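Local coordinates for YcgJ protein (Bacillus subtilis, PDB 1XXL) that probably acts as an S-adenosylmethionine-dependent methyltransferase, moving the cofactor's methyl group to an acceptor that remains to be identified, at residues P84-H98 / R112-H125. Numbering follows the deposited sequence.
Sequences PDDSFDIITCRYAAH and RVLKQDGRFLLVDH. With SO4 (sulfate ion), chain C; SO4 (sulfate ion), chain D.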
loop_
_atom_site.group_PDB
_atom_site.type_symbol
_atom_site.label_atom_id
_atom_site.label_comp_id
_atom_site.label_asym_id
_atom_site.label_seq_id
_atom_site.Cartn_x
_atom_site.Cartn_y
_atom_site.Cartn_z
ATOM N N PRO A 84 2.719 11.543 19.080
ATOM C CA PRO A 84 1.806 12.611 19.486
ATOM C C PRO A 84 0.892 13.084 18.343
ATOM O O PRO A 84 1.225 12.909 17.172
ATOM C CB PRO A 84 2.759 13.752 19.865
ATOM C CG PRO A 84 4.079 13.149 19.997
ATOM C CD PRO A 84 4.121 11.991 19.101
ATOM N N ASP A 85 -0.219 13.722 18.691
ATOM C CA ASP A 85 -1.078 14.384 17.708
ATOM C C ASP A 85 -0.248 15.365 16.888
ATOM O O ASP A 85 0.716 15.950 17.400
ATOM C CB ASP A 85 -2.202 15.172 18.385
ATOM C CG ASP A 85 -3.117 14.314 19.244
ATOM O OD1 ASP A 85 -2.938 13.089 19.348
ATOM O OD2 ASP A 85 -4.035 14.886 19.865
ATOM N N ASP A 86 -0.630 15.577 15.631
ATOM C CA ASP A 86 -0.034 16.637 14.805
ATOM C C ASP A 86 1.502 16.642 14.804
ATOM O O ASP A 86 2.131 17.674 15.063
ATOM C CB ASP A 86 -0.556 18.012 15.260
ATOM C CG ASP A 86 -2.087 18.076 15.307
ATOM O OD1 ASP A 86 -2.721 18.129 14.239
ATOM O OD2 ASP A 86 -2.659 18.039 16.419
ATOM N N SER A 87 2.117 15.502 14.517
ATOM C CA SER A 87 3.579 15.433 14.602
ATOM C C SER A 87 4.320 15.199 13.273
ATOM O O SER A 87 5.531 15.374 13.209
ATOM C CB SER A 87 4.009 14.426 15.696
ATOM O OG SER A 87 3.699 13.092 15.364
ATOM N N PHE A 88 3.614 14.834 12.210
ATOM C CA PHE A 88 4.269 14.593 10.923
ATOM C C PHE A 88 3.739 15.503 9.808
ATOM O O PHE A 88 2.555 15.819 9.743
ATOM C CB PHE A 88 4.134 13.122 10.509
ATOM C CG PHE A 88 4.826 12.165 11.438
ATOM C CD1 PHE A 88 6.187 11.914 11.308
ATOM C CD2 PHE A 88 4.120 11.528 12.442
ATOM C CE1 PHE A 88 6.821 11.036 12.147
ATOM C CE2 PHE A 88 4.761 10.654 13.305
ATOM C CZ PHE A 88 6.118 10.412 13.147
ATOM N N ASP A 89 4.650 15.900 8.937
ATOM C CA ASP A 89 4.339 16.726 7.789
ATOM C C ASP A 89 3.817 15.858 6.661
ATOM O O ASP A 89 2.951 16.258 5.901
ATOM C CB ASP A 89 5.610 17.471 7.322
ATOM C CG ASP A 89 6.118 18.437 8.363
ATOM O OD1 ASP A 89 7.098 18.116 9.089
ATOM O OD2 ASP A 89 5.489 19.497 8.480
ATOM N N ILE A 90 4.398 14.678 6.544
ATOM C CA ILE A 90 4.057 13.739 5.493
ATOM C C ILE A 90 3.970 12.348 6.111
ATOM O O ILE A 90 4.805 11.971 6.953
ATOM C CB ILE A 90 5.139 13.710 4.402
ATOM C CG1 ILE A 90 5.343 15.111 3.792
ATOM C CG2 ILE A 90 4.783 12.678 3.337
ATOM C CD1 ILE A 90 6.627 15.263 2.986
ATOM N N ILE A 91 2.951 11.600 5.696
ATOM C CA ILE A 91 2.790 10.203 6.074
ATOM C C ILE A 91 2.573 9.418 4.805
ATOM O O ILE A 91 1.744 9.791 4.002
ATOM C CB ILE A 91 1.598 9.969 7.046
ATOM C CG1 ILE A 91 1.775 10.799 8.320
ATOM C CG2 ILE A 91 1.456 8.456 7.348
ATOM C CD1 ILE A 91 0.580 10.803 9.229
ATOM N N THR A 92 3.336 8.343 4.637
ATOM C CA THR A 92 3.309 7.521 3.445
ATOM C C THR A 92 2.901 6.111 3.814
ATOM O O THR A 92 3.181 5.619 4.909
ATOM C CB THR A 92 4.699 7.461 2.705
ATOM O OG1 THR A 92 5.700 6.901 3.570
ATOM C CG2 THR A 92 5.163 8.853 2.277
ATOM N N CYS A 93 2.234 5.462 2.880
ATOM C CA CYS A 93 1.752 4.118 3.074
ATOM C C CYS A 93 1.695 3.496 1.677
ATOM O O CYS A 93 0.826 3.856 0.888
ATOM C CB CYS A 93 0.364 4.167 3.748
ATOM S SG CYS A 93 -0.287 2.563 4.156
ATOM N N ARG A 94 2.649 2.615 1.366
ATOM C CA ARG A 94 2.803 2.048 0.020
ATOM C C ARG A 94 2.562 0.552 0.006
ATOM O O ARG A 94 3.288 -0.205 0.641
ATOM C CB ARG A 94 4.176 2.366 -0.557
ATOM C CG ARG A 94 4.313 1.979 -2.043
ATOM C CD ARG A 94 5.572 2.569 -2.684
ATOM N NE ARG A 94 6.783 2.049 -2.039
ATOM C CZ ARG A 94 7.828 1.486 -2.648
ATOM N NH1 ARG A 94 7.866 1.337 -3.968
ATOM N NH2 ARG A 94 8.853 1.069 -1.924
ATOM N N TYR A 95 1.515 0.141 -0.696
ATOM C CA TYR A 95 1.076 -1.246 -0.779
ATOM C C TYR A 95 1.023 -1.948 0.574
ATOM O O TYR A 95 1.383 -3.113 0.704
ATOM C CB TYR A 95 1.921 -2.034 -1.805
ATOM C CG TYR A 95 1.811 -1.495 -3.227
ATOM C CD1 TYR A 95 0.593 -1.495 -3.904
ATOM C CD2 TYR A 95 2.929 -1.005 -3.897
ATOM C CE1 TYR A 95 0.488 -1.035 -5.225
ATOM C CE2 TYR A 95 2.837 -0.514 -5.227
ATOM C CZ TYR A 95 1.621 -0.537 -5.879
ATOM O OH TYR A 95 1.520 -0.056 -7.153
ATOM N N ALA A 96 0.548 -1.235 1.591
ATOM C CA ALA A 96 0.452 -1.800 2.932
ATOM C C ALA A 96 -0.975 -1.877 3.468
ATOM O O ALA A 96 -1.271 -2.747 4.266
ATOM C CB ALA A 96 1.317 -0.978 3.889
ATOM N N ALA A 97 -1.844 -0.958 3.065
ATOM C CA ALA A 97 -3.199 -0.857 3.653
ATOM C C ALA A 97 -4.031 -2.134 3.547
ATOM O O ALA A 97 -4.832 -2.434 4.449
ATOM C CB ALA A 97 -3.958 0.297 3.045
ATOM N N HIS A 98 -3.853 -2.877 2.457
ATOM C CA HIS A 98 -4.595 -4.131 2.289
ATOM C C HIS A 98 -4.269 -5.191 3.347
ATOM O O HIS A 98 -4.990 -6.175 3.470
ATOM C CB HIS A 98 -4.455 -4.705 0.861
ATOM C CG HIS A 98 -3.052 -5.017 0.448
ATOM N ND1 HIS A 98 -2.255 -4.114 -0.229
ATOM C CD2 HIS A 98 -2.319 -6.152 0.569
ATOM C CE1 HIS A 98 -1.083 -4.676 -0.479
ATOM N NE2 HIS A 98 -1.094 -5.908 0.004
ATOM N N ARG A 112 -4.873 11.635 13.032
ATOM C CA ARG A 112 -4.495 12.175 14.341
ATOM C C ARG A 112 -3.040 12.671 14.373
ATOM O O ARG A 112 -2.775 13.782 14.810
ATOM C CB ARG A 112 -4.726 11.134 15.461
ATOM C CG ARG A 112 -4.293 11.601 16.803
ATOM C CD ARG A 112 -4.547 10.553 17.865
ATOM N NE ARG A 112 -3.618 9.444 17.770
ATOM C CZ ARG A 112 -2.338 9.495 18.133
ATOM N NH1 ARG A 112 -1.822 10.602 18.609
ATOM N NH2 ARG A 112 -1.574 8.429 18.014
ATOM N N VAL A 113 -2.110 11.845 13.897
ATOM C CA VAL A 113 -0.673 12.161 13.945
ATOM C C VAL A 113 -0.181 13.078 12.821
ATOM O O VAL A 113 0.940 13.588 12.893
ATOM C CB VAL A 113 0.237 10.878 14.022
ATOM C CG1 VAL A 113 -0.148 10.030 15.200
ATOM C CG2 VAL A 113 0.204 10.057 12.746
ATOM N N LEU A 114 -1.009 13.279 11.791
ATOM C CA LEU A 114 -0.709 14.213 10.712
ATOM C C LEU A 114 -0.882 15.650 11.202
ATOM O O LEU A 114 -1.840 15.957 11.893
ATOM C CB LEU A 114 -1.640 13.911 9.518
ATOM C CG LEU A 114 -1.374 14.490 8.130
ATOM C CD1 LEU A 114 0.070 14.277 7.639
ATOM C CD2 LEU A 114 -2.372 13.869 7.141
ATOM N N LYS A 115 0.056 16.530 10.869
ATOM C CA LYS A 115 -0.097 17.956 11.150
ATOM C C LYS A 115 -1.224 18.532 10.289
ATOM O O LYS A 115 -1.489 18.041 9.191
ATOM C CB LYS A 115 1.207 18.730 10.843
ATOM C CG LYS A 115 2.366 18.469 11.828
ATOM C CD LYS A 115 3.668 19.206 11.437
ATOM C CE LYS A 115 4.767 18.916 12.464
ATOM N NZ LYS A 115 6.164 19.314 12.001
ATOM N N GLN A 116 -1.870 19.586 10.778
ATOM C CA GLN A 116 -2.785 20.352 9.956
ATOM C C GLN A 116 -2.150 20.704 8.631
ATOM O O GLN A 116 -1.001 21.155 8.577
ATOM C CB GLN A 116 -3.201 21.653 10.640
ATOM C CG GLN A 116 -4.329 21.499 11.634
ATOM C CD GLN A 116 -5.590 20.907 11.049
ATOM O OE1 GLN A 116 -6.246 20.104 11.708
ATOM N NE2 GLN A 116 -5.945 21.297 9.825
ATOM N N ASP A 117 -2.923 20.498 7.563
ATOM C CA ASP A 117 -2.473 20.707 6.204
ATOM C C ASP A 117 -1.302 19.796 5.800
ATOM O O ASP A 117 -0.739 19.979 4.743
ATOM C CB ASP A 117 -2.156 22.187 5.958
ATOM C CG ASP A 117 -3.311 23.103 6.365
ATOM O OD1 ASP A 117 -4.475 22.801 6.002
ATOM O OD2 ASP A 117 -3.070 24.096 7.096
ATOM N N GLY A 118 -0.994 18.779 6.607
ATOM C CA GLY A 118 -0.023 17.768 6.245
ATOM C C GLY A 118 -0.591 16.836 5.183
ATOM O O GLY A 118 -1.818 16.806 4.965
ATOM N N ARG A 119 0.305 16.068 4.553
ATOM C CA ARG A 119 -0.020 15.159 3.438
ATOM C C ARG A 119 0.064 13.677 3.792
ATOM O O ARG A 119 1.089 13.210 4.274
ATOM C CB ARG A 119 0.971 15.340 2.293
ATOM C CG ARG A 119 0.772 16.532 1.438
ATOM C CD ARG A 119 1.993 16.727 0.480
ATOM N NE ARG A 119 2.155 18.150 0.210
ATOM C CZ ARG A 119 1.507 18.816 -0.738
ATOM N NH1 ARG A 119 0.689 18.192 -1.562
ATOM N NH2 ARG A 119 1.709 20.130 -0.878
ATOM N N PHE A 120 -1.005 12.949 3.512
ATOM C CA PHE A 120 -1.031 11.487 3.562
ATOM C C PHE A 120 -0.977 10.976 2.130
ATOM O O PHE A 120 -1.846 11.306 1.303
ATOM C CB PHE A 120 -2.324 10.999 4.242
ATOM C CG PHE A 120 -2.483 9.496 4.296
ATOM C CD1 PHE A 120 -1.393 8.656 4.518
ATOM C CD2 PHE A 120 -3.748 8.929 4.178
ATOM C CE1 PHE A 120 -1.559 7.273 4.578
ATOM C CE2 PHE A 120 -3.921 7.565 4.253
ATOM C CZ PHE A 120 -2.829 6.729 4.455
ATOM N N LEU A 121 0.055 10.197 1.837
ATOM C CA LEU A 121 0.283 9.666 0.508
ATOM C C LEU A 121 0.082 8.167 0.557
ATOM O O LEU A 121 0.877 7.431 1.157
ATOM C CB LEU A 121 1.687 10.029 0.022
ATOM C CG LEU A 121 1.930 11.534 -0.052
ATOM C CD1 LEU A 121 3.373 11.816 -0.274
ATOM C CD2 LEU A 121 1.123 12.189 -1.141
ATOM N N LEU A 122 -0.998 7.721 -0.079
ATOM C CA LEU A 122 -1.434 6.353 0.005
ATOM C C LEU A 122 -1.379 5.720 -1.367
ATOM O O LEU A 122 -2.059 6.182 -2.282
ATOM C CB LEU A 122 -2.862 6.348 0.558
ATOM C CG LEU A 122 -3.647 5.061 0.522
ATOM C CD1 LEU A 122 -3.031 4.059 1.468
ATOM C CD2 LEU A 122 -5.116 5.331 0.874
ATOM N N VAL A 123 -0.545 4.684 -1.509
ATOM C CA VAL A 123 -0.525 3.860 -2.694
ATOM C C VAL A 123 -1.001 2.472 -2.329
ATOM O O VAL A 123 -0.501 1.860 -1.385
ATOM C CB VAL A 123 0.914 3.775 -3.359
ATOM C CG1 VAL A 123 0.982 2.681 -4.433
ATOM C CG2 VAL A 123 1.252 5.085 -3.939
ATOM N N ASP A 124 -1.983 1.986 -3.074
ATOM C CA ASP A 124 -2.362 0.607 -2.961
ATOM C C ASP A 124 -3.092 0.180 -4.215
ATOM O O ASP A 124 -3.454 0.991 -5.049
ATOM C CB ASP A 124 -3.217 0.365 -1.686
ATOM C CG ASP A 124 -3.005 -1.035 -1.084
ATOM O OD1 ASP A 124 -3.517 -1.257 0.036
ATOM O OD2 ASP A 124 -2.352 -1.910 -1.726
ATOM N N HIS A 125 -3.284 -1.116 -4.364
ATOM C CA HIS A 125 -4.251 -1.566 -5.333
ATOM C C HIS A 125 -5.633 -1.524 -4.651
ATOM O O HIS A 125 -5.733 -1.494 -3.422
ATOM C CB HIS A 125 -3.910 -2.908 -6.000
ATOM C CG HIS A 125 -3.280 -3.905 -5.099
ATOM N ND1 HIS A 125 -4.015 -4.807 -4.370
ATOM C CD2 HIS A 125 -1.978 -4.163 -4.826
ATOM C CE1 HIS A 125 -3.194 -5.573 -3.670
ATOM N NE2 HIS A 125 -1.953 -5.196 -3.924
HETATM S S SO4 C . 11.317 -0.398 -4.447
HETATM O O1 SO4 C . 11.880 0.835 -3.916
HETATM O O2 SO4 C . 12.406 -1.212 -4.991
HETATM O O3 SO4 C . 10.348 -0.067 -5.484
HETATM O O4 SO4 C . 10.638 -1.173 -3.401
HETATM S S SO4 D . 4.493 0.442 -9.127
HETATM O O1 SO4 D . 3.559 1.283 -9.827
HETATM O O2 SO4 D . 5.623 1.219 -8.600
HETATM O O3 SO4 D . 4.967 -0.564 -10.012
HETATM O O4 SO4 D . 3.802 -0.274 -8.115
HETATM O O HOH W 1 -4.742 19.749 14.203
HETATM O O HOH W 2 6.829 17.737 14.310
HETATM O O HOH W 3 -1.064 1.098 1.143
#
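The carboxylate of D124 closes the C-terminal end of this contact: its OD2 takes a bond from H98 ND1 (2.7 Å) through the syn lone pair, near the imidazole plane, and a second from the backbone N of H125, which comes from above the carboxylate plane. OD1 adds weak bonds from H98 N and ND1. The two segments belong to a parallel beta-alpha-beta crossover of the Rossmann-like methyltransferase fold; strands 90-94 and 118-125 run 6° apart, and helix 103-113 links them. H98 also makes an offset stack with H125, whose ND1 is engaged by E151. With an alanine at D124, H98 ND1 would probably lose its acceptor in this contact, leaving the imidazole held less firmly, by the stack on H125 and its other neighbours. Along the strands, I91 and C93 each give N-H to one residue and accept from the next but one, in a ladder running from R119 O to V123 N. On the face of I91 and C93, the edge of the F120 ring meets C93 CB (CE1, 3.7 Å), while I91 CD1 packs on V113 CG2 at 3.6 Å. R94, an S-adenosylmethionine-binding residue, lies on the other face with its CG beside V123; its bent chain reaches a sulfate through NH1 and NH2, and T35 holds NE. At the opposite end V113 O is gripped by two successive amides, S87 N at 2.8 Å and F88 N at 3.0 Å. Nearby, R112 NH1 meets D85 OD1 almost straight on (2.8 Å), in the guanidinium plane, although the carboxylate is turned 58° from it. Beyond R94, Y95 sets CG anti to its carbonyl carbon (chi1 -62°), which brings its ring alongside strand 118-125, and V123 CG1 sits over one face in a CH-pi contact, 3.8 Å from the ring centroid.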